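Local atomic coordinates of DegV domain-containing protein Cgl2349/cg2579 (Corynebacterium glutamicum, PDB entry 3EGL), a protein that binds long-chain fatty acids such as palmitate and may take part in lipid transport or fatty acid metabolism. Residues V28-H32 and G44-L50; Y142-E148 and V249-A255; V208-Q214 and V256-F262. All coordinates share one frame; numbering follows the deposited sequence. Where two conformers were deposited one is given.

Contact 1: residues V28-H32 and G44-L50. With PLM (palmitic acid), chain D.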
# COMPACT_ATOMS: atom_id res chain seq x y z
N VAL A 28 5.89 11.50 4.25
CA VAL A 28 5.43 10.26 4.89
C VAL A 28 4.96 10.50 6.36
O VAL A 28 5.72 11.02 7.16
CB VAL A 28 6.52 9.16 4.78
CG1 VAL A 28 6.06 7.82 5.41
CG2 VAL A 28 6.96 8.99 3.28
N ILE A 29 3.71 10.16 6.70
CA ILE A 29 3.30 10.21 8.11
C ILE A 29 3.22 8.80 8.65
O ILE A 29 2.51 7.97 8.07
CB ILE A 29 1.88 10.82 8.33
CG1 ILE A 29 1.64 11.97 7.39
CG2 ILE A 29 1.69 11.29 9.80
CD1 ILE A 29 0.21 12.31 7.33
N ASN A 30 3.88 8.54 9.75
CA ASN A 30 3.88 7.20 10.34
C ASN A 30 2.61 6.79 11.09
O ASN A 30 2.16 7.51 11.99
CB ASN A 30 5.08 7.04 11.29
CG ASN A 30 6.41 7.05 10.54
OD1 ASN A 30 6.45 6.82 9.33
ND2 ASN A 30 7.48 7.36 11.24
N LEU A 31 2.06 5.63 10.75
CA LEU A 31 1.03 4.98 11.60
C LEU A 31 1.64 4.58 12.96
O LEU A 31 2.86 4.63 13.12
CB LEU A 31 0.47 3.75 10.89
CG LEU A 31 -0.09 4.00 9.50
CD1 LEU A 31 -0.48 2.69 8.72
CD2 LEU A 31 -1.25 4.97 9.65
N HIS A 32 0.82 4.19 13.93
CA HIS A 32 1.32 3.92 15.30
C HIS A 32 1.48 2.44 15.65
O HIS A 32 0.61 1.60 15.38
CB HIS A 32 0.41 4.59 16.34
CG HIS A 32 0.21 6.04 16.07
ND1 HIS A 32 1.19 6.98 16.32
CD2 HIS A 32 -0.82 6.71 15.51
CE1 HIS A 32 0.76 8.17 15.95
NE2 HIS A 32 -0.46 8.04 15.48
N GLY A 44 -4.50 3.73 13.71
CA GLY A 44 -4.53 4.66 12.58
C GLY A 44 -4.17 6.08 12.98
O GLY A 44 -3.91 6.36 14.15
N LEU A 45 -4.10 6.97 12.00
CA LEU A 45 -3.81 8.37 12.28
C LEU A 45 -5.07 9.08 12.72
O LEU A 45 -6.13 8.83 12.14
CB LEU A 45 -3.31 9.05 11.04
CG LEU A 45 -1.93 8.54 10.59
CD1 LEU A 45 -1.60 9.05 9.18
CD2 LEU A 45 -0.85 8.89 11.63
N SER A 46 -4.95 9.94 13.74
CA SER A 46 -6.08 10.69 14.25
C SER A 46 -6.32 11.90 13.36
O SER A 46 -5.43 12.34 12.69
CB SER A 46 -5.82 11.14 15.69
OG SER A 46 -4.89 12.21 15.69
N SER A 47 -7.50 12.50 13.41
CA SER A 47 -7.77 13.62 12.53
C SER A 47 -6.94 14.85 12.97
O SER A 47 -6.54 15.69 12.14
CB SER A 47 -9.27 13.90 12.46
OG SER A 47 -9.72 14.21 13.76
N LEU A 48 -6.67 14.94 14.25
CA LEU A 48 -5.82 15.99 14.76
C LEU A 48 -4.38 15.97 14.15
O LEU A 48 -3.84 17.01 13.81
CB LEU A 48 -5.79 15.89 16.28
CG LEU A 48 -5.39 17.10 17.07
CD1 LEU A 48 -6.51 18.13 16.97
CD2 LEU A 48 -5.10 16.71 18.56
N GLU A 49 -3.80 14.79 13.99
CA GLU A 49 -2.45 14.67 13.49
C GLU A 49 -2.49 14.94 12.01
O GLU A 49 -1.51 15.41 11.46
CB GLU A 49 -1.86 13.25 13.64
CG GLU A 49 -1.86 12.64 15.00
CD GLU A 49 -1.42 11.17 14.89
OE1 GLU A 49 -2.28 10.24 14.87
OE2 GLU A 49 -0.18 10.96 14.70
N LEU A 50 -3.59 14.58 11.35
CA LEU A 50 -3.69 14.84 9.93
C LEU A 50 -3.90 16.33 9.65
O LEU A 50 -3.31 16.88 8.70
CB LEU A 50 -4.74 13.96 9.26
CG LEU A 50 -4.31 12.49 9.14
CD1 LEU A 50 -5.48 11.58 8.81
CD2 LEU A 50 -3.20 12.37 8.06
C1 PLM D . -4.24 0.70 12.01
O1 PLM D . -5.29 1.12 11.50
O2 PLM D . -4.30 0.21 13.15
C2 PLM D . -2.91 0.72 11.30
C3 PLM D . -3.00 -0.19 10.08
C4 PLM D . -2.91 -1.67 10.35
C5 PLM D . -3.48 -2.35 9.11
C6 PLM D . -3.31 -3.84 9.13
C7 PLM D . -3.95 -4.42 7.88
C8 PLM D . -3.50 -5.84 7.54
C9 PLM D . -2.09 -5.84 6.96
CA PLM D . -1.80 -7.08 6.09
CB PLM D . -0.31 -7.33 5.90
CC PLM D . 0.49 -6.22 5.19
CD PLM D . 0.53 -6.45 3.69
CE PLM D . 1.75 -5.85 3.03
CF PLM D . 1.37 -4.68 2.12
CG PLM D . 1.16 -5.05 0.66
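A capping box at the start of helix 47-60, tied to H32 by a histidine-carboxylate hydrogen bond, joins V28-H32 to G44-L50 beside the carboxylate end of the bound palmitate. In the box, S46 holds the N-cap position: its OG accepts from E49 N at 3.3 Å, while E49 OE1 reaches back to S46 N at 2.9 Å. The same oxygen is used a second time. H32 NE2 donates to E49 OE1 over 2.9 Å with an N-H...O angle of 168°, close to the ring plane and on the syn side of the carboxylate, whereas S46 N comes from the anti side, both tilted from its plane. Two nearly straight bonds grip one oxygen, and the contact of H32 NE2 with E49 OE2 is weak. The ring and carboxylate planes stand 31° apart. With CG turned away from the carbonyl carbon (chi1 -55°) and an extended chain beyond it, E49 can span from the first helical turn to the histidine. The edge of the ring also faces G44, CD2 lying 3.4 Å from G44 O.

Behind this polar link sits an apolar layer. I29 CD1 meets L50 CD2 at 3.5 Å, and I29 CG2 packs on L45 CD2 at 3.9 Å. L31 crosses L45 at about a right angle, bringing CD2 against L45 CG, while its other branch, CD1, faces the first methylenes of the lipid. G44 N lies 3.5 Å from C1 of the palmitate, whose carboxylate is hydrogen-bonded by T42 and S76. Such is the connection from strand 40-43 into helix 47-60, packed back on neighbouring strand 26-35, in an alpha/beta domain, its capped start beside the DegV fatty-acid head-group site.

Contact 2: residues Y142-E148 and V249-A255. With PLM (palmitic acid), chain D.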
# COMPACT_ATOMS: atom_id res chain seq x y z
N TYR A 142 1.83 -13.13 0.73
CA TYR A 142 2.18 -14.45 1.21
C TYR A 142 2.41 -14.32 2.70
O TYR A 142 3.22 -13.47 3.16
CB TYR A 142 3.47 -14.96 0.57
CG TYR A 142 4.07 -16.16 1.30
CD1 TYR A 142 3.49 -17.44 1.20
CD2 TYR A 142 5.20 -16.02 2.12
CE1 TYR A 142 4.02 -18.55 1.88
CE2 TYR A 142 5.75 -17.13 2.82
CZ TYR A 142 5.14 -18.38 2.69
OH TYR A 142 5.66 -19.46 3.34
N LEU A 143 1.71 -15.17 3.44
CA LEU A 143 1.88 -15.27 4.88
C LEU A 143 2.60 -16.54 5.21
O LEU A 143 2.20 -17.64 4.82
CB LEU A 143 0.51 -15.18 5.60
CG LEU A 143 -0.18 -13.88 5.20
CD1 LEU A 143 -1.64 -13.85 5.60
CD2 LEU A 143 0.55 -12.66 5.75
N HIS A 144 3.68 -16.39 5.93
CA HIS A 144 4.52 -17.52 6.24
C HIS A 144 3.92 -18.30 7.41
O HIS A 144 4.16 -19.49 7.55
CB HIS A 144 5.89 -17.01 6.56
CG HIS A 144 6.88 -18.10 6.79
ND1 HIS A 144 7.13 -19.08 5.85
CD2 HIS A 144 7.71 -18.34 7.83
CE1 HIS A 144 8.07 -19.88 6.31
NE2 HIS A 144 8.44 -19.46 7.51
N ARG A 145 3.15 -17.59 8.24
CA ARG A 145 2.24 -18.18 9.21
C ARG A 145 0.97 -17.29 9.35
O ARG A 145 0.95 -16.12 8.97
CB ARG A 145 2.94 -18.36 10.56
CG ARG A 145 3.15 -17.07 11.36
CD ARG A 145 3.73 -17.39 12.75
NE ARG A 145 4.07 -16.17 13.51
CZ ARG A 145 5.11 -16.07 14.34
NH1 ARG A 145 5.90 -17.11 14.56
NH2 ARG A 145 5.34 -14.93 14.98
N ILE A 146 -0.10 -17.81 9.90
CA ILE A 146 -1.32 -17.01 9.91
C ILE A 146 -1.69 -16.43 11.28
O ILE A 146 -2.71 -15.75 11.39
CB ILE A 146 -2.52 -17.82 9.40
CG1 ILE A 146 -2.63 -19.09 10.22
CG2 ILE A 146 -2.33 -18.16 7.93
CD1 ILE A 146 -3.98 -19.37 10.57
N ASP A 147 -0.87 -16.69 12.29
CA ASP A 147 -1.15 -16.23 13.64
C ASP A 147 -1.52 -14.71 13.68
O ASP A 147 -2.60 -14.33 14.14
CB ASP A 147 0.04 -16.55 14.58
CG ASP A 147 0.54 -18.04 14.50
OD1 ASP A 147 0.42 -18.76 13.47
OD2 ASP A 147 1.10 -18.49 15.53
N GLU A 148 -0.64 -13.85 13.18
CA GLU A 148 -0.84 -12.40 13.26
C GLU A 148 -1.96 -11.86 12.39
O GLU A 148 -2.72 -11.01 12.84
CB GLU A 148 0.47 -11.66 12.95
CG GLU A 148 1.54 -11.83 13.99
CD GLU A 148 2.36 -13.11 13.83
OE1 GLU A 148 1.99 -14.03 13.04
OE2 GLU A 148 3.40 -13.19 14.53
N VAL A 249 3.36 -5.95 12.16
CA VAL A 249 2.62 -6.40 13.33
C VAL A 249 1.49 -7.38 12.92
O VAL A 249 1.26 -8.39 13.61
CB VAL A 249 1.99 -5.23 14.10
CG1 VAL A 249 1.06 -5.78 15.18
CG2 VAL A 249 3.07 -4.26 14.68
N HIS A 250 0.80 -7.11 11.81
CA HIS A 250 -0.34 -7.91 11.43
C HIS A 250 -0.06 -8.98 10.39
O HIS A 250 -0.87 -9.89 10.22
CB HIS A 250 -1.49 -7.01 10.99
CG HIS A 250 -1.93 -6.03 12.04
ND1 HIS A 250 -2.47 -6.43 13.25
CD2 HIS A 250 -1.93 -4.68 12.05
CE1 HIS A 250 -2.78 -5.36 13.97
NE2 HIS A 250 -2.44 -4.28 13.27
N SER A 251 1.04 -8.84 9.66
CA SER A 251 1.44 -9.88 8.71
C SER A 251 2.26 -10.99 9.38
O SER A 251 2.22 -12.11 8.94
CB SER A 251 2.27 -9.31 7.57
OG SER A 251 3.52 -8.79 8.03
N GLY A 252 2.99 -10.66 10.43
CA GLY A 252 3.90 -11.61 11.05
C GLY A 252 5.21 -11.70 10.30
O GLY A 252 5.32 -11.16 9.20
N PRO A 253 6.22 -12.37 10.89
CA PRO A 253 7.50 -12.55 10.21
C PRO A 253 7.40 -13.54 9.03
O PRO A 253 6.50 -14.38 8.99
CB PRO A 253 8.44 -13.11 11.31
CG PRO A 253 7.58 -13.52 12.44
CD PRO A 253 6.17 -13.00 12.22
N GLY A 254 8.29 -13.38 8.05
CA GLY A 254 8.35 -14.26 6.88
C GLY A 254 7.43 -13.85 5.76
O GLY A 254 7.41 -14.49 4.71
N ALA A 255 6.66 -12.79 5.97
CA ALA A 255 5.68 -12.33 4.98
C ALA A 255 6.36 -11.65 3.82
O ALA A 255 7.32 -10.91 4.00
CB ALA A 255 4.66 -11.38 5.61
C1 PLM D . -4.24 0.70 12.01
O1 PLM D . -5.29 1.12 11.50
O2 PLM D . -4.30 0.21 13.15
C2 PLM D . -2.91 0.72 11.30
C3 PLM D . -3.00 -0.19 10.08
C4 PLM D . -2.91 -1.67 10.35
C5 PLM D . -3.48 -2.35 9.11
C6 PLM D . -3.31 -3.84 9.13
C7 PLM D . -3.95 -4.42 7.88
C8 PLM D . -3.50 -5.84 7.54
C9 PLM D . -2.09 -5.84 6.96
CA PLM D . -1.80 -7.08 6.09
CB PLM D . -0.31 -7.33 5.90
CC PLM D . 0.49 -6.22 5.19
CD PLM D . 0.53 -6.45 3.69
CE PLM D . 1.75 -5.85 3.03
CF PLM D . 1.37 -4.68 2.12
CG PLM D . 1.16 -5.05 0.66
O HOH W 1 4.00 -14.14 7.98
O HOH W 2 -0.13 -13.80 9.80
O HOH W 3 -2.41 -9.11 14.57
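R145 CG lies between its own backbone N and carbonyl carbon (chi1 75°), and E148 bends at chi2 (83°); together these torsions lay the guanidinium and carboxylate alongside G252 and P253. The salt bridge is side-on and flat: R145 NE donates to E148 OE1 and R145 NH2 to E148 OE2, the latter at 2.6 Å, both through syn lone pairs. P253 rests over one face of the guanidinium, its CD 3.5 Å from R145 NH2, while G252 (phi 81°) sets its CA directly against the carboxylate, 3.5 Å from E148 CD.

No direct hydrogen bond crosses the contact; the polar links are made through waters. One accepts from H144 N and donates to S251 O and P253 O, a second links R145 O with S251 O, and a third bridges E148 O and H250 ND1. H144 CB packs against G254 O at 3.5 Å. The H250 ring, whose NE2 bonds to T42, brings CD2 to 3.3 Å from C6 of the palmitate, and S251 CB touches the lipid further along.

The type II turn G252-A255 carries the chain from helix 245-251 into strand 255-261, with G254 and A255 facing N215 of strand 209-215 in a G1 bulge, while Y142-E148 leaves neighbouring strand 137-142 and runs past that turn.

Contact 3: residues V208-Q214 and V256-F262. With PLM (palmitic acid), chain D.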
# COMPACT_ATOMS: atom_id res chain seq x y z
N VAL A 208 4.87 -5.40 -16.56
CA VAL A 208 4.24 -5.07 -15.31
C VAL A 208 5.25 -4.28 -14.50
O VAL A 208 6.45 -4.48 -14.61
CB VAL A 208 3.94 -6.37 -14.53
CG1 VAL A 208 3.08 -6.07 -13.29
CG2 VAL A 208 3.26 -7.40 -15.42
N PHE A 209 4.78 -3.41 -13.63
CA PHE A 209 5.69 -2.87 -12.63
C PHE A 209 5.45 -3.57 -11.27
O PHE A 209 4.32 -3.63 -10.81
CB PHE A 209 5.56 -1.35 -12.55
CG PHE A 209 6.17 -0.76 -11.32
CD1 PHE A 209 7.51 -0.39 -11.30
CD2 PHE A 209 5.41 -0.57 -10.17
CE1 PHE A 209 8.07 0.19 -10.15
CE2 PHE A 209 5.97 -0.01 -9.02
CZ PHE A 209 7.32 0.36 -9.02
N ILE A 210 6.52 -4.05 -10.63
CA ILE A 210 6.38 -4.84 -9.41
C ILE A 210 7.21 -4.37 -8.23
O ILE A 210 8.43 -4.17 -8.32
CB ILE A 210 6.82 -6.33 -9.64
CG1 ILE A 210 6.01 -7.00 -10.74
CG2 ILE A 210 6.68 -7.14 -8.33
CD1 ILE A 210 4.64 -7.47 -10.27
N ALA A 211 6.57 -4.29 -7.08
CA ALA A 211 7.27 -3.97 -5.85
C ALA A 211 7.11 -5.15 -4.91
O ALA A 211 5.98 -5.54 -4.54
CB ALA A 211 6.72 -2.69 -5.25
N ILE A 212 8.24 -5.72 -4.51
CA ILE A 212 8.15 -6.87 -3.64
C ILE A 212 8.51 -6.43 -2.25
O ILE A 212 9.60 -5.88 -2.04
CB ILE A 212 9.06 -8.00 -4.10
CG1 ILE A 212 8.48 -8.61 -5.37
CG2 ILE A 212 9.21 -9.08 -3.00
CD1 ILE A 212 9.53 -9.32 -6.24
N GLY A 213 7.60 -6.68 -1.32
CA GLY A 213 7.77 -6.30 0.07
C GLY A 213 8.12 -7.50 0.91
O GLY A 213 7.66 -8.63 0.64
N GLN A 214 8.92 -7.28 1.95
CA GLN A 214 9.25 -8.40 2.84
C GLN A 214 9.32 -7.95 4.28
O GLN A 214 9.72 -6.82 4.60
CB GLN A 214 10.55 -9.09 2.42
CG GLN A 214 11.79 -8.22 2.48
CD GLN A 214 12.33 -8.04 3.91
OE1 GLN A 214 12.82 -6.96 4.24
NE2 GLN A 214 12.21 -9.07 4.76
N VAL A 256 5.81 -11.92 2.63
CA VAL A 256 6.23 -11.37 1.38
C VAL A 256 5.02 -10.85 0.58
O VAL A 256 4.07 -11.60 0.31
CB VAL A 256 7.02 -12.41 0.54
CG1 VAL A 256 7.50 -11.79 -0.76
CG2 VAL A 256 8.22 -12.97 1.35
N SER A 257 5.04 -9.56 0.23
CA SER A 257 3.96 -8.94 -0.54
C SER A 257 4.41 -8.67 -2.00
O SER A 257 5.60 -8.39 -2.27
CB SER A 257 3.50 -7.63 0.14
OG SER A 257 4.54 -6.64 0.17
N VAL A 258 3.45 -8.74 -2.92
CA VAL A 258 3.68 -8.35 -4.30
C VAL A 258 2.67 -7.26 -4.64
O VAL A 258 1.47 -7.50 -4.62
CB VAL A 258 3.50 -9.55 -5.26
CG1 VAL A 258 3.47 -9.09 -6.75
CG2 VAL A 258 4.60 -10.56 -5.06
N SER A 259 3.16 -6.04 -4.88
CA SER A 259 2.30 -4.94 -5.34
C SER A 259 2.62 -4.75 -6.80
O SER A 259 3.80 -4.58 -7.17
CB SER A 259 2.59 -3.65 -4.58
OG SER A 259 2.65 -3.87 -3.16
N ALA A 260 1.60 -4.83 -7.64
CA ALA A 260 1.83 -4.79 -9.07
C ALA A 260 0.97 -3.74 -9.73
O ALA A 260 -0.20 -3.58 -9.36
CB ALA A 260 1.55 -6.15 -9.68
N VAL A 261 1.52 -3.05 -10.72
CA VAL A 261 0.71 -2.14 -11.54
C VAL A 261 0.74 -2.65 -12.96
O VAL A 261 1.81 -2.88 -13.48
CB VAL A 261 1.29 -0.69 -11.51
CG1 VAL A 261 0.41 0.28 -12.40
CG2 VAL A 261 1.45 -0.18 -10.03
N PHE A 262 -0.43 -2.84 -13.56
CA PHE A 262 -0.54 -3.52 -14.85
C PHE A 262 -0.91 -2.55 -15.96
O PHE A 262 -1.21 -1.39 -15.70
CB PHE A 262 -1.57 -4.65 -14.78
CG PHE A 262 -1.20 -5.75 -13.81
CD1 PHE A 262 -0.47 -6.87 -14.24
CD2 PHE A 262 -1.56 -5.68 -12.47
CE1 PHE A 262 -0.10 -7.90 -13.35
CE2 PHE A 262 -1.22 -6.70 -11.55
CZ PHE A 262 -0.48 -7.83 -12.00
C1 PLM D . -4.24 0.70 12.01
O1 PLM D . -5.29 1.12 11.50
O2 PLM D . -4.30 0.21 13.15
C2 PLM D . -2.91 0.72 11.30
C3 PLM D . -3.00 -0.19 10.08
C4 PLM D . -2.91 -1.67 10.35
C5 PLM D . -3.48 -2.35 9.11
C6 PLM D . -3.31 -3.84 9.13
C7 PLM D . -3.95 -4.42 7.88
C8 PLM D . -3.50 -5.84 7.54
C9 PLM D . -2.09 -5.84 6.96
CA PLM D . -1.80 -7.08 6.09
CB PLM D . -0.31 -7.33 5.90
CC PLM D . 0.49 -6.22 5.19
CD PLM D . 0.53 -6.45 3.69
CE PLM D . 1.75 -5.85 3.03
CF PLM D . 1.37 -4.68 2.12
CG PLM D . 1.16 -5.05 0.66
O HOH W 4 4.65 -4.92 -1.85
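Backbone hydrogen bonds between V208-Q214 and V256-F262 form an antiparallel ladder, the strand axes 4.5 Å apart at closest approach and their directions 161° apart. Three hydrogen-bonded pairs, F209-V261, A211-S259 and G213-S257, are each closed by two N-H...O bonds. The middle pair is the straightest: S259 N donates to A211 O at 2.9 Å with an angle of 179°. Toward the palmitate the geometry changes, since S257 N approaches G213 O from above its carbonyl plane. CA-H...O contacts fill the intervals, as from V256 CA to G213 O at 3.2 Å.

Apolar contacts occupy the face of I210, I212, V256, V258 and A260. I210 CD1 reaches A260 CB at 3.4 Å and also touches V258 CG1, a span made by turning CD1 back at chi2 (-80°). Further along, I212 CG2 meets V256 CG1. Helix 224-231 covers this part of the face through L224 and L228.

Aromatic contacts lie toward the V208 end. V208 CG1 sits over a face of the F262 ring, 4.0 Å from its centroid, a CH-pi contact, whereas V261 CG2 approaches the F209 ring at its edge.

On the other face, the two serines S257 and S259 share a water, which donates to A211 O and is hydrogen-bonded to S257 OG at 2.7 Å and to S259 OG. S257 OG comes to 3.2 Å from G213 CA, directly against the glycine backbone. Beside that hydroxyl, S257 CB lies 3.5 Å from CG of the palmitate, its terminal carbon.

Chemically the ladder is therefore two-sided: a largely hydrocarbon face, packed on helix 224-231 around I212, V256 and V258, and a face that is small and polar at A211, G213, S257 and S259, near the end of the lipid tail, and continues at the far end with F209 and V261.

Palmitate is the common element: contact 1 lies at its carboxylate, contact 2 along the middle of the acyl chain and contact 3 at its methyl end. Contacts 1 and 2 have centres 24 Å apart and do not touch, their nearest atoms being about 6 Å apart, with the lipid between. Contacts 2 and 3, 17 Å between centres, are continuous, because A255 leads directly into V256 and Y142 N lies 2.8 Å from V256 O, a probable hydrogen bond between adjacent strands. Contact 1 joins a strand of the five-stranded sheet to helix 47-60, and across the chain's centre contact 3 lies in the six-stranded sheet; the ligand therefore reaches from the side of one sheet to a strand of the other.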